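Local coordinates for protein Phikz039 (Pseudomonas phage phikz, PDB 3ZBP) that is a phage tubulin-like protein of the tubulin/FtsZ superfamily, holding GDP in its nucleotide-binding domain in this structure, at residues S129-S134 against I164-N169; N143-L148 against D287-L292; A243-D248 against G264-E269; D250-I255 against D272-H277. All coordinates share one frame; numbering follows the deposited sequence.

Contact 1: residues S129-S134 against I164-N169; sequences SVVIGS and INYHEN. With GDP (guanosine-5'-diphosphate), chain B.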
loop_
_atom_site.group_PDB
_atom_site.type_symbol
_atom_site.label_atom_id
_atom_site.label_comp_id
_atom_site.label_asym_id
_atom_site.label_seq_id
_atom_site.Cartn_x
_atom_site.Cartn_y
_atom_site.Cartn_z
ATOM N N SER A 129 2.285 -2.245 -0.029
ATOM C CA SER A 129 1.442 -1.287 0.677
ATOM C C SER A 129 1.019 -0.172 -0.263
ATOM O O SER A 129 1.821 0.315 -1.062
ATOM C CB SER A 129 2.168 -0.668 1.879
ATOM O OG SER A 129 2.453 -1.642 2.861
ATOM N N VAL A 130 -0.247 0.225 -0.146
ATOM C CA VAL A 130 -0.778 1.402 -0.827
ATOM C C VAL A 130 -1.118 2.375 0.279
ATOM O O VAL A 130 -2.020 2.113 1.081
ATOM C CB VAL A 130 -2.041 1.057 -1.655
ATOM C CG1 VAL A 130 -2.667 2.325 -2.239
ATOM C CG2 VAL A 130 -1.673 0.090 -2.784
ATOM N N VAL A 131 -0.374 3.479 0.348
ATOM C CA VAL A 131 -0.430 4.358 1.511
ATOM C C VAL A 131 -0.685 5.822 1.143
ATOM O O VAL A 131 -0.524 6.206 -0.009
ATOM C CB VAL A 131 0.858 4.266 2.335
ATOM C CG1 VAL A 131 1.232 2.808 2.604
ATOM C CG2 VAL A 131 2.008 4.988 1.626
ATOM N N ILE A 132 -1.087 6.626 2.128
ATOM C CA ILE A 132 -1.422 8.032 1.910
ATOM C C ILE A 132 -0.666 8.940 2.875
ATOM O O ILE A 132 -0.833 8.826 4.095
ATOM C CB ILE A 132 -2.932 8.299 2.142
ATOM C CG1 ILE A 132 -3.796 7.478 1.191
ATOM C CG2 ILE A 132 -3.244 9.796 1.990
ATOM C CD1 ILE A 132 -5.254 7.309 1.667
ATOM N N GLY A 133 0.151 9.845 2.334
ATOM C CA GLY A 133 0.811 10.857 3.138
ATOM C C GLY A 133 -0.071 12.093 3.245
ATOM O O GLY A 133 -0.791 12.433 2.299
ATOM N N SER A 134 -0.031 12.771 4.388
ATOM C CA SER A 134 -0.843 13.966 4.539
ATOM C C SER A 134 -0.204 14.991 5.453
ATOM O O SER A 134 0.748 14.698 6.191
ATOM C CB SER A 134 -2.242 13.618 5.060
ATOM O OG SER A 134 -2.142 12.929 6.285
ATOM N N ILE A 164 6.424 0.299 -1.215
ATOM C CA ILE A 164 5.500 1.363 -0.891
ATOM C C ILE A 164 4.963 2.025 -2.155
ATOM O O ILE A 164 5.729 2.604 -2.930
ATOM C CB ILE A 164 6.202 2.443 -0.055
ATOM C CG1 ILE A 164 6.857 1.836 1.188
ATOM C CG2 ILE A 164 5.227 3.573 0.281
ATOM C CD1 ILE A 164 5.870 1.251 2.197
ATOM N N ASN A 165 3.652 1.926 -2.366
ATOM C CA ASN A 165 2.976 2.712 -3.396
ATOM C C ASN A 165 2.390 3.957 -2.717
ATOM O O ASN A 165 1.445 3.863 -1.921
ATOM C CB ASN A 165 1.904 1.868 -4.107
ATOM C CG ASN A 165 1.143 2.644 -5.163
ATOM O OD1 ASN A 165 -0.055 2.898 -5.006
ATOM N ND2 ASN A 165 1.827 3.016 -6.259
ATOM N N TYR A 166 2.984 5.113 -3.015
ATOM C CA TYR A 166 2.736 6.349 -2.262
ATOM C C TYR A 166 1.773 7.308 -2.963
ATOM O O TYR A 166 1.959 7.662 -4.137
ATOM C CB TYR A 166 4.074 7.057 -1.985
ATOM C CG TYR A 166 3.942 8.352 -1.229
ATOM C CD1 TYR A 166 3.719 8.355 0.145
ATOM C CD2 TYR A 166 4.028 9.568 -1.887
ATOM C CE1 TYR A 166 3.594 9.541 0.843
ATOM C CE2 TYR A 166 3.902 10.768 -1.191
ATOM C CZ TYR A 166 3.690 10.742 0.166
ATOM O OH TYR A 166 3.556 11.917 0.862
ATOM N N HIS A 167 0.734 7.706 -2.236
ATOM C CA HIS A 167 -0.163 8.761 -2.668
ATOM C C HIS A 167 -0.119 9.882 -1.637
ATOM O O HIS A 167 0.113 9.636 -0.448
ATOM C CB HIS A 167 -1.576 8.197 -2.813
ATOM C CG HIS A 167 -1.654 7.069 -3.789
ATOM N ND1 HIS A 167 -2.108 7.237 -5.079
ATOM C CD2 HIS A 167 -1.281 5.774 -3.681
ATOM C CE1 HIS A 167 -2.035 6.082 -5.717
ATOM N NE2 HIS A 167 -1.535 5.177 -4.892
ATOM N N GLU A 168 -0.326 11.114 -2.083
ATOM C CA GLU A 168 -0.232 12.252 -1.177
ATOM C C GLU A 168 -1.514 13.081 -1.229
ATOM O O GLU A 168 -2.037 13.365 -2.313
ATOM C CB GLU A 168 0.998 13.104 -1.525
ATOM C CG GLU A 168 1.341 14.173 -0.499
ATOM C CD GLU A 168 2.732 14.749 -0.711
ATOM O OE1 GLU A 168 3.723 13.985 -0.601
ATOM O OE2 GLU A 168 2.833 15.968 -0.983
ATOM N N ASN A 169 -2.038 13.431 -0.057
ATOM C CA ASN A 169 -3.175 14.341 0.039
ATOM C C ASN A 169 -2.732 15.781 -0.215
ATOM O O ASN A 169 -2.514 16.551 0.722
ATOM C CB ASN A 169 -3.829 14.249 1.413
ATOM C CG ASN A 169 -4.789 13.074 1.531
ATOM O OD1 ASN A 169 -5.108 12.408 0.538
ATOM N ND2 ASN A 169 -5.270 12.824 2.752
HETATM P PB GDP B . -6.706 6.305 11.441
HETATM O O1B GDP B . -6.243 6.566 12.854
HETATM O O2B GDP B . -8.077 5.679 11.433
HETATM O O3B GDP B . -5.734 5.355 10.792
HETATM O O3A GDP B . -6.671 7.739 10.680
HETATM P PA GDP B . -7.383 8.087 9.281
HETATM O O1A GDP B . -7.114 7.052 8.234
HETATM O O2A GDP B . -8.871 8.226 9.450
HETATM O "O5'" GDP B . -6.837 9.571 8.950
HETATM C "C5'" GDP B . -5.462 9.932 8.901
HETATM C "C4'" GDP B . -5.178 10.904 7.754
HETATM O "O4'" GDP B . -5.756 10.361 6.563
HETATM C "C3'" GDP B . -5.761 12.303 7.892
HETATM O "O3'" GDP B . -4.834 13.197 7.254
HETATM C "C2'" GDP B . -7.003 12.278 7.031
HETATM O "O2'" GDP B . -7.261 13.575 6.496
HETATM C "C1'" GDP B . -6.606 11.316 5.925
HETATM N N9 GDP B . -7.740 10.533 5.400
HETATM C C8 GDP B . -8.709 9.979 6.146
HETATM N N7 GDP B . -9.579 9.299 5.370
HETATM C C5 GDP B . -9.158 9.404 4.096
HETATM C C6 GDP B . -9.629 8.909 2.791
HETATM O O6 GDP B . -10.671 8.215 2.722
HETATM N N1 GDP B . -8.917 9.225 1.698
HETATM C C2 GDP B . -7.799 9.973 1.780
HETATM N N2 GDP B . -7.127 10.253 0.642
HETATM N N3 GDP B . -7.312 10.464 2.951
HETATM C C4 GDP B . -7.939 10.209 4.121
#
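Ser129-Gly133 and Ile164-Glu168 pair as neighbouring parallel strands in the nucleotide-binding domain, joined in a beta-alpha-beta crossover through helix 138-158. Five backbone hydrogen bonds link them, from Asn165 N to Ser129 O (2.8 Å) through to Asn169 N to Gly133 O (2.8 Å). On one face, Val131 CG2 packs against Ile164 CG2 at 3.8 Å. The Tyr166 ring, its CG anti to the backbone N (chi1 179°), swings past Val131 to bring OH within 3.7 Å of Gly133 CA; this hydroxyl donates to Glu168 OE1. The other face carries Val130, Asn165 and His167, and His167 NE2 donates to Asn165 OD1 (2.7 Å) from above the amide plane. At the far end of 164-169, the amide of Asn169 reads the guanine: OD1 accepts from GDP N2 at 3.0 Å while ND2 donates to GDP N3 at 3.1 Å. One amide thus supplies complementary donor and acceptor to the base, and the bond from Asn169 N to Gly133 O ties that residue to the sheet.

Contact 2: residues N143-L148 against D287-L292; sequences NSSGSL and DIRKRL
Leu148 and Arg289 make the closest approach between Asn143-Leu148 and Asp287-Leu292, antiparallel segments of helices 138-158 and 285-302, their axes 9.9 Å apart and 176° from one another in direction. The packed side is built round the two methyl groups of Leu148. CD1 lies against the backbone of the facing helix, 3.7 Å from Arg289 N, and also meets Arg289 CB. Both methyls reach Ile288 CG2, each at 4.2 Å. One helical turn further along 287-292, Leu292 extends CD1 to Ser144 CB (3.9 Å). Ser144 OG does not look across the gap; its strongest partner is Ser140 O in its own helix. Tyr166 of the adjoining strand covers Ile288 and Leu292 from the sheet side.

The looser side is formed by Ser145 and Arg289. Ser145 OG stands 3.9 Å from Arg289 CG, a contact with the aliphatic stem, and is hydrogen-bonded to Leu141 O. Beyond that stem the arginine chain bends at chi3 (56°) and its NH1 pairs with Glu293, one turn on in the same helix. The polar ends of Ser144, Ser145 and Arg289 thus find their partners elsewhere, and the two segments meet by van der Waals packing.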
loop_
_atom_site.group_PDB
_atom_site.type_symbol
_atom_site.label_atom_id
_atom_site.label_comp_id
_atom_site.label_asym_id
_atom_site.label_seq_id
_atom_site.Cartn_x
_atom_site.Cartn_y
_atom_site.Cartn_z
ATOM N N ASN A 143 2.807 12.385 12.129
ATOM C CA ASN A 143 2.549 10.959 11.980
ATOM C C ASN A 143 3.037 10.450 10.626
ATOM O O ASN A 143 3.600 9.354 10.538
ATOM C CB ASN A 143 1.065 10.649 12.168
ATOM C CG ASN A 143 0.660 10.614 13.624
ATOM O OD1 ASN A 143 1.519 10.608 14.520
ATOM N ND2 ASN A 143 -0.648 10.575 13.879
ATOM N N SER A 144 2.843 11.245 9.575
ATOM C CA SER A 144 3.315 10.838 8.249
ATOM C C SER A 144 4.847 10.733 8.244
ATOM O O SER A 144 5.416 9.833 7.618
ATOM C CB SER A 144 2.822 11.793 7.149
ATOM O OG SER A 144 1.403 11.809 7.071
ATOM N N SER A 145 5.514 11.644 8.950
ATOM C CA SER A 145 6.972 11.570 9.063
ATOM C C SER A 145 7.369 10.309 9.819
ATOM O O SER A 145 8.312 9.607 9.429
ATOM C CB SER A 145 7.539 12.798 9.788
ATOM O OG SER A 145 7.109 13.988 9.156
ATOM N N GLY A 146 6.654 10.033 10.907
ATOM C CA GLY A 146 6.916 8.843 11.697
ATOM C C GLY A 146 6.700 7.579 10.891
ATOM O O GLY A 146 7.452 6.603 11.036
ATOM N N SER A 147 5.680 7.578 10.036
ATOM C CA SER A 147 5.397 6.391 9.233
ATOM C C SER A 147 6.531 6.081 8.264
ATOM O O SER A 147 6.801 4.921 7.977
ATOM C CB SER A 147 4.076 6.536 8.476
ATOM O OG SER A 147 2.989 6.475 9.375
ATOM N N LEU A 148 7.185 7.120 7.753
ATOM C CA LEU A 148 8.299 6.923 6.831
ATOM C C LEU A 148 9.401 6.156 7.541
ATOM O O LEU A 148 9.975 5.220 6.981
ATOM C CB LEU A 148 8.820 8.265 6.309
ATOM C CG LEU A 148 7.934 9.042 5.332
ATOM C CD1 LEU A 148 8.441 10.487 5.196
ATOM C CD2 LEU A 148 7.869 8.356 3.950
ATOM N N ASP A 287 13.613 12.720 1.366
ATOM C CA ASP A 287 13.020 13.576 0.344
ATOM C C ASP A 287 11.521 13.765 0.541
ATOM O O ASP A 287 10.991 14.860 0.343
ATOM C CB ASP A 287 13.244 12.980 -1.046
ATOM C CG ASP A 287 14.638 13.223 -1.569
ATOM O OD1 ASP A 287 15.386 14.002 -0.937
ATOM O OD2 ASP A 287 14.984 12.625 -2.611
ATOM N N ILE A 288 10.828 12.687 0.899
ATOM C CA ILE A 288 9.382 12.776 1.095
ATOM C C ILE A 288 9.051 13.596 2.348
ATOM O O ILE A 288 8.138 14.413 2.325
ATOM C CB ILE A 288 8.722 11.391 1.150
ATOM C CG1 ILE A 288 9.036 10.610 -0.130
ATOM C CG2 ILE A 288 7.209 11.512 1.334
ATOM C CD1 ILE A 288 8.244 9.332 -0.248
ATOM N N ARG A 289 9.805 13.386 3.425
ATOM C CA ARG A 289 9.629 14.160 4.655
ATOM C C ARG A 289 9.784 15.658 4.386
ATOM O O ARG A 289 8.938 16.457 4.792
ATOM C CB ARG A 289 10.624 13.717 5.742
ATOM C CG ARG A 289 10.410 14.439 7.085
ATOM C CD ARG A 289 11.482 14.145 8.140
ATOM N NE ARG A 289 12.838 14.453 7.690
ATOM C CZ ARG A 289 13.367 15.675 7.679
ATOM N NH1 ARG A 289 12.650 16.717 8.082
ATOM N NH2 ARG A 289 14.613 15.856 7.252
ATOM N N LYS A 290 10.851 16.033 3.684
ATOM C CA LYS A 290 11.111 17.443 3.392
ATOM C C LYS A 290 9.988 18.081 2.591
ATOM O O LYS A 290 9.614 19.217 2.852
ATOM C CB LYS A 290 12.456 17.614 2.671
ATOM C CG LYS A 290 13.643 17.300 3.570
ATOM C CD LYS A 290 14.986 17.447 2.848
ATOM C CE LYS A 290 16.143 17.134 3.802
ATOM N NZ LYS A 290 17.366 16.623 3.108
ATOM N N ARG A 291 9.453 17.349 1.619
ATOM C CA ARG A 291 8.357 17.852 0.801
ATOM C C ARG A 291 7.129 18.101 1.678
ATOM O O ARG A 291 6.546 19.186 1.647
ATOM C CB ARG A 291 8.008 16.853 -0.310
ATOM C CG ARG A 291 7.078 17.416 -1.390
ATOM C CD ARG A 291 6.274 16.307 -2.083
ATOM N NE ARG A 291 7.054 15.077 -2.258
ATOM C CZ ARG A 291 6.552 13.925 -2.702
ATOM N NH1 ARG A 291 5.266 13.838 -3.024
ATOM N NH2 ARG A 291 7.335 12.859 -2.832
ATOM N N LEU A 292 6.744 17.094 2.461
ATOM C CA LEU A 292 5.613 17.226 3.380
ATOM C C LEU A 292 5.792 18.452 4.268
ATOM O O LEU A 292 4.853 19.233 4.459
ATOM C CB LEU A 292 5.473 15.977 4.252
ATOM C CG LEU A 292 5.151 14.636 3.571
ATOM C CD1 LEU A 292 5.214 13.500 4.593
ATOM C CD2 LEU A 292 3.782 14.639 2.891
#

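Contact 3: residues A243-D248 against G264-E269; sequences ASLYTD and GYADPE
Gly264 pairs with Leu245 in parallel register, where strand 262-265 runs beside strand 239-246. Its N donates to Ser244 O at 2.9 Å, and its O accepts from Tyr246 N at 3.1 Å; the same carbonyl oxygen lies at the edge of the Tyr246 ring, in its plane. Leu245 CD1 presses on the glycine carbonyl, 3.7 Å from Gly264 C. Tyr265 comes next, on the same face as Tyr246. It touches the facing strand chiefly through its backbone, CA lying 3.4 Å from Tyr246 O, while its ring packs on Pro249 and Val258. Ala266 continues the pairing as the strand ends: its N donates to Tyr246 O (2.9 Å), coming from well above the carbonyl plane, in a bond bent to 142° at the hydrogen. The alanine methyl sits between Leu245 CG and Thr247 CG2, 3.8 Å from the latter. Thr247 CG2 is directed there by lying anti to its own carbonyl carbon, and its OG1 bonds back to Phe273 O. Asp267 points away and accepts from Glu269 N in an Asx turn that encloses Pro268, whose CG lies 3.3 Å from Thr247 O. This is an edge-strand pairing in the C-terminal domain of a tubulin-like fold, with helices 249-252 and 255-260 in the crossover between the parallel strands.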
loop_
_atom_site.group_PDB
_atom_site.type_symbol
_atom_site.label_atom_id
_atom_site.label_comp_id
_atom_site.label_asym_id
_atom_site.label_seq_id
_atom_site.Cartn_x
_atom_site.Cartn_y
_atom_site.Cartn_z
ATOM N N ALA A 243 7.954 -5.015 -13.447
ATOM C CA ALA A 243 7.047 -5.989 -14.052
ATOM C C ALA A 243 6.171 -5.284 -15.075
ATOM O O ALA A 243 5.616 -4.227 -14.784
ATOM C CB ALA A 243 6.184 -6.656 -12.990
ATOM N N SER A 244 6.030 -5.868 -16.264
ATOM C CA SER A 244 5.225 -5.248 -17.314
ATOM C C SER A 244 4.266 -6.227 -18.001
ATOM O O SER A 244 4.629 -7.362 -18.320
ATOM C CB SER A 244 6.137 -4.589 -18.349
ATOM O OG SER A 244 6.871 -3.526 -17.765
ATOM N N LEU A 245 3.044 -5.762 -18.224
ATOM C CA LEU A 245 1.979 -6.552 -18.820
ATOM C C LEU A 245 1.571 -5.907 -20.160
ATOM O O LEU A 245 1.219 -4.726 -20.203
ATOM C CB LEU A 245 0.796 -6.568 -17.845
ATOM C CG LEU A 245 -0.149 -7.758 -17.776
ATOM C CD1 LEU A 245 0.636 -9.064 -17.697
ATOM C CD2 LEU A 245 -1.095 -7.617 -16.563
ATOM N N TYR A 246 1.636 -6.668 -21.252
ATOM C CA TYR A 246 1.359 -6.118 -22.583
ATOM C C TYR A 246 0.234 -6.901 -23.266
ATOM O O TYR A 246 0.230 -8.139 -23.216
ATOM C CB TYR A 246 2.593 -6.235 -23.486
ATOM C CG TYR A 246 3.876 -5.601 -22.981
ATOM C CD1 TYR A 246 4.691 -6.267 -22.080
ATOM C CD2 TYR A 246 4.286 -4.354 -23.438
ATOM C CE1 TYR A 246 5.884 -5.704 -21.631
ATOM C CE2 TYR A 246 5.473 -3.773 -22.989
ATOM C CZ TYR A 246 6.263 -4.454 -22.086
ATOM O OH TYR A 246 7.441 -3.888 -21.632
ATOM N N THR A 247 -0.684 -6.190 -23.928
ATOM C CA THR A 247 -1.710 -6.835 -24.765
ATOM C C THR A 247 -1.261 -6.981 -26.214
ATOM O O THR A 247 -1.882 -7.712 -26.994
ATOM C CB THR A 247 -3.085 -6.108 -24.724
ATOM O OG1 THR A 247 -2.930 -4.728 -25.095
ATOM C CG2 THR A 247 -3.693 -6.190 -23.330
ATOM N N ASP A 248 -0.169 -6.318 -26.576
ATOM C CA ASP A 248 0.339 -6.418 -27.954
ATOM C C ASP A 248 1.849 -6.666 -28.007
ATOM O O ASP A 248 2.608 -5.824 -28.506
ATOM C CB ASP A 248 -0.016 -5.147 -28.732
ATOM C CG ASP A 248 0.273 -5.261 -30.221
ATOM O OD1 ASP A 248 0.683 -6.351 -30.693
ATOM O OD2 ASP A 248 0.078 -4.243 -30.920
ATOM N N GLY A 264 4.835 -10.176 -18.861
ATOM C CA GLY A 264 3.666 -11.024 -19.004
ATOM C C GLY A 264 2.846 -10.567 -20.195
ATOM O O GLY A 264 2.915 -9.402 -20.597
ATOM N N TYR A 265 2.081 -11.486 -20.773
ATOM C CA TYR A 265 1.209 -11.154 -21.889
ATOM C C TYR A 265 -0.260 -11.236 -21.462
ATOM O O TYR A 265 -0.753 -12.306 -21.107
ATOM C CB TYR A 265 1.484 -12.111 -23.056
ATOM C CG TYR A 265 2.965 -12.248 -23.372
ATOM C CD1 TYR A 265 3.766 -11.125 -23.525
ATOM C CD2 TYR A 265 3.568 -13.502 -23.481
ATOM C CE1 TYR A 265 5.126 -11.239 -23.797
ATOM C CE2 TYR A 265 4.931 -13.626 -23.756
ATOM C CZ TYR A 265 5.698 -12.488 -23.914
ATOM O OH TYR A 265 7.043 -12.586 -24.186
ATOM N N ALA A 266 -0.947 -10.097 -21.486
ATOM C CA ALA A 266 -2.383 -10.042 -21.219
ATOM C C ALA A 266 -3.189 -10.286 -22.500
ATOM O O ALA A 266 -2.884 -9.721 -23.551
ATOM C CB ALA A 266 -2.759 -8.691 -20.609
ATOM N N ASP A 267 -4.226 -11.112 -22.392
ATOM C CA ASP A 267 -5.054 -11.505 -23.532
ATOM C C ASP A 267 -5.862 -10.308 -24.067
ATOM O O ASP A 267 -6.714 -9.766 -23.357
ATOM C CB ASP A 267 -6.002 -12.608 -23.050
ATOM C CG ASP A 267 -6.825 -13.225 -24.167
ATOM O OD1 ASP A 267 -6.813 -12.705 -25.306
ATOM O OD2 ASP A 267 -7.517 -14.230 -23.886
ATOM N N PRO A 268 -5.605 -9.891 -25.325
ATOM C CA PRO A 268 -6.339 -8.740 -25.868
ATOM C C PRO A 268 -7.823 -9.057 -26.092
ATOM O O PRO A 268 -8.602 -8.136 -26.356
ATOM C CB PRO A 268 -5.674 -8.491 -27.235
ATOM C CG PRO A 268 -4.590 -9.504 -27.379
ATOM C CD PRO A 268 -4.799 -10.570 -26.355
ATOM N N GLU A 269 -8.204 -10.331 -26.024
ATOM C CA GLU A 269 -9.617 -10.708 -26.127
ATOM C C GLU A 269 -10.343 -10.412 -24.819
ATOM O O GLU A 269 -11.577 -10.410 -24.771
ATOM C CB GLU A 269 -9.776 -12.201 -26.444
ATOM C CG GLU A 269 -9.275 -12.641 -27.820
ATOM C CD GLU A 269 -10.044 -12.004 -28.964
ATOM O OE1 GLU A 269 -11.188 -11.524 -28.755
ATOM O OE2 GLU A 269 -9.497 -11.984 -30.082
#

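Contact 4: residues D250-I255 against D272-H277; sequences DRDVSI and DFDQMH
Arg251 reaches from helix 249-252 toward Asp274, just ahead of strand 275-282. Its first torsion (-169°) sends the chain off opposite the backbone N, and bends at chi2 and chi3 bring NH1 to both carboxylate oxygens, OD1 of Asp274 at 3.4 Å and OD2 at 3.5 Å. Both bonds are weak, and the guanidinium and carboxylate planes stand 67° apart. NE has another partner, Asp248. Asp252, next along, takes NH1 more firmly through OD2 (2.7 Å), completing a salt-bridge network of Arg251, Asp252 and Asp274 in the C-terminal domain of this tubulin-like fold. The arginine probably offsets the proximity of the two acids, whose nearest oxygens, Asp252 OD2 and Asp274 OD1, are 3.5 Å apart. A water also sits between segments, 2.7 Å from Asp252 OD2 and 2.9 Å from Asp274 O. Gln275 NE2 lies 3.3 Å from Asp252 OD2, with the amide plane steeply turned to the carboxylate; its OE1 accepts from His277 NE2 in the plane of the imidazole, which fixes the amide's rotation.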
loop_
_atom_site.group_PDB
_atom_site.type_symbol
_atom_site.label_atom_id
_atom_site.label_comp_id
_atom_site.label_asym_id
_atom_site.label_seq_id
_atom_site.Cartn_x
_atom_site.Cartn_y
_atom_site.Cartn_z
ATOM N N ASP A 250 3.563 -8.575 -29.899
ATOM C CA ASP A 250 4.069 -8.604 -31.274
ATOM C C ASP A 250 4.669 -7.241 -31.628
ATOM O O ASP A 250 5.701 -7.160 -32.283
ATOM C CB ASP A 250 2.955 -8.947 -32.282
ATOM C CG ASP A 250 2.567 -10.422 -32.283
ATOM O OD1 ASP A 250 2.910 -11.180 -31.348
ATOM O OD2 ASP A 250 1.882 -10.832 -33.236
ATOM N N ARG A 251 4.023 -6.176 -31.163
ATOM C CA ARG A 251 4.461 -4.806 -31.427
ATOM C C ARG A 251 5.482 -4.344 -30.379
ATOM O O ARG A 251 6.489 -3.696 -30.716
ATOM C CB ARG A 251 3.242 -3.860 -31.401
ATOM C CG ARG A 251 3.475 -2.421 -31.928
ATOM C CD ARG A 251 2.866 -1.322 -31.013
ATOM N NE ARG A 251 1.440 -1.510 -30.722
ATOM C CZ ARG A 251 0.847 -1.173 -29.574
ATOM N NH1 ARG A 251 1.543 -0.632 -28.582
ATOM N NH2 ARG A 251 -0.453 -1.390 -29.407
ATOM N N ASP A 252 5.233 -4.699 -29.115
ATOM C CA ASP A 252 5.907 -4.046 -27.985
ATOM C C ASP A 252 6.995 -4.826 -27.230
ATOM O O ASP A 252 7.731 -4.234 -26.446
ATOM C CB ASP A 252 4.863 -3.574 -26.966
ATOM C CG ASP A 252 3.907 -2.540 -27.534
ATOM O OD1 ASP A 252 4.338 -1.700 -28.354
ATOM O OD2 ASP A 252 2.717 -2.569 -27.150
ATOM N N VAL A 253 7.100 -6.136 -27.439
ATOM C CA VAL A 253 8.023 -6.940 -26.626
ATOM C C VAL A 253 9.172 -7.589 -27.410
ATOM O O VAL A 253 8.939 -8.448 -28.262
ATOM C CB VAL A 253 7.272 -8.033 -25.868
ATOM C CG1 VAL A 253 8.254 -8.958 -25.151
ATOM C CG2 VAL A 253 6.303 -7.402 -24.875
ATOM N N SER A 254 10.406 -7.172 -27.108
ATOM C CA SER A 254 11.606 -7.762 -27.700
ATOM C C SER A 254 12.166 -8.810 -26.748
ATOM O O SER A 254 11.703 -8.918 -25.611
ATOM C CB SER A 254 12.676 -6.698 -27.899
ATOM O OG SER A 254 13.134 -6.250 -26.633
ATOM N N ILE A 255 13.170 -9.567 -27.195
ATOM C CA ILE A 255 13.755 -10.590 -26.334
ATOM C C ILE A 255 14.546 -9.915 -25.219
ATOM O O ILE A 255 14.642 -10.438 -24.099
ATOM C CB ILE A 255 14.632 -11.613 -27.099
ATOM C CG1 ILE A 255 14.965 -12.795 -26.187
ATOM C CG2 ILE A 255 15.939 -10.997 -27.571
ATOM C CD1 ILE A 255 13.763 -13.623 -25.803
ATOM N N ASP A 272 -8.545 -4.521 -21.872
ATOM C CA ASP A 272 -8.748 -3.370 -22.746
ATOM C C ASP A 272 -7.570 -2.395 -22.792
ATOM O O ASP A 272 -7.497 -1.548 -23.686
ATOM C CB ASP A 272 -10.037 -2.639 -22.357
ATOM C CG ASP A 272 -11.218 -3.590 -22.198
ATOM O OD1 ASP A 272 -11.207 -4.669 -22.836
ATOM O OD2 ASP A 272 -12.147 -3.268 -21.423
ATOM N N PHE A 273 -6.643 -2.525 -21.845
ATOM C CA PHE A 273 -5.474 -1.642 -21.797
ATOM C C PHE A 273 -4.427 -2.023 -22.835
ATOM O O PHE A 273 -4.422 -3.147 -23.334
ATOM C CB PHE A 273 -4.847 -1.619 -20.390
ATOM C CG PHE A 273 -4.319 -2.968 -19.912
ATOM C CD1 PHE A 273 -3.020 -3.370 -20.203
ATOM C CD2 PHE A 273 -5.110 -3.805 -19.140
ATOM C CE1 PHE A 273 -2.534 -4.600 -19.762
ATOM C CE2 PHE A 273 -4.636 -5.030 -18.691
ATOM C CZ PHE A 273 -3.344 -5.427 -18.999
ATOM N N ASP A 274 -3.550 -1.077 -23.155
ATOM C CA ASP A 274 -2.404 -1.326 -24.022
ATOM C C ASP A 274 -1.280 -2.003 -23.237
ATOM O O ASP A 274 -0.889 -3.133 -23.552
ATOM C CB ASP A 274 -1.918 -0.004 -24.628
ATOM C CG ASP A 274 -0.689 -0.171 -25.515
ATOM O OD1 ASP A 274 -0.275 -1.318 -25.771
ATOM O OD2 ASP A 274 -0.127 0.856 -25.952
ATOM N N GLN A 275 -0.751 -1.312 -22.226
ATOM C CA GLN A 275 0.310 -1.879 -21.404
ATOM C C GLN A 275 0.312 -1.282 -19.995
ATOM O O GLN A 275 -0.103 -0.133 -19.803
ATOM C CB GLN A 275 1.675 -1.726 -22.092
ATOM C CG GLN A 275 2.049 -0.317 -22.503
ATOM C CD GLN A 275 3.352 -0.257 -23.304
ATOM O OE1 GLN A 275 4.404 0.132 -22.785
ATOM N NE2 GLN A 275 3.277 -0.611 -24.580
ATOM N N MET A 276 0.741 -2.074 -19.012
ATOM C CA MET A 276 0.852 -1.607 -17.633
ATOM C C MET A 276 2.232 -1.921 -17.087
ATOM O O MET A 276 2.726 -3.039 -17.243
ATOM C CB MET A 276 -0.215 -2.248 -16.745
ATOM C CG MET A 276 -1.597 -1.655 -16.931
ATOM S SD MET A 276 -2.772 -2.153 -15.650
ATOM C CE MET A 276 -2.640 -3.940 -15.703
ATOM N N HIS A 277 2.848 -0.936 -16.443
ATOM C CA HIS A 277 4.197 -1.093 -15.921
ATOM C C HIS A 277 4.235 -0.863 -14.422
ATOM O O HIS A 277 3.709 0.133 -13.919
ATOM C CB HIS A 277 5.146 -0.130 -16.625
ATOM C CG HIS A 277 5.168 -0.307 -18.110
ATOM N ND1 HIS A 277 5.825 -1.356 -18.718
ATOM C CD2 HIS A 277 4.589 0.404 -19.102
ATOM C CE1 HIS A 277 5.660 -1.273 -20.026
ATOM N NE2 HIS A 277 4.922 -0.211 -20.289
HETATM O O HOH W 1 1.112 -3.957 -25.518
#

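How the contacts relate
The four contacts form two touching pairs. Contacts 1 and 2, centres 11 Å apart, meet where Arg291 NH1 bridges to Glu168 OE1 at 2.9 Å and Ser144 OG lies 3.1 Å from Ser134 O, a probable bond. Contact 1 binds GDP directly, whereas the Ser144 side chain of contact 2 lies about 6 Å from it. Contacts 3 and 4, centres 6 Å apart, interlock through Ser244 OG and His277 ND1 (2.6 Å), with Tyr246 packed on Val253. The pairs are well separated: the centres of contacts 1 and 3 are about 27 Å apart, those of contacts 2 and 3 about 36 Å. One continuous sheet reaches contacts 1, 3 and 4, the last through strand 275-282.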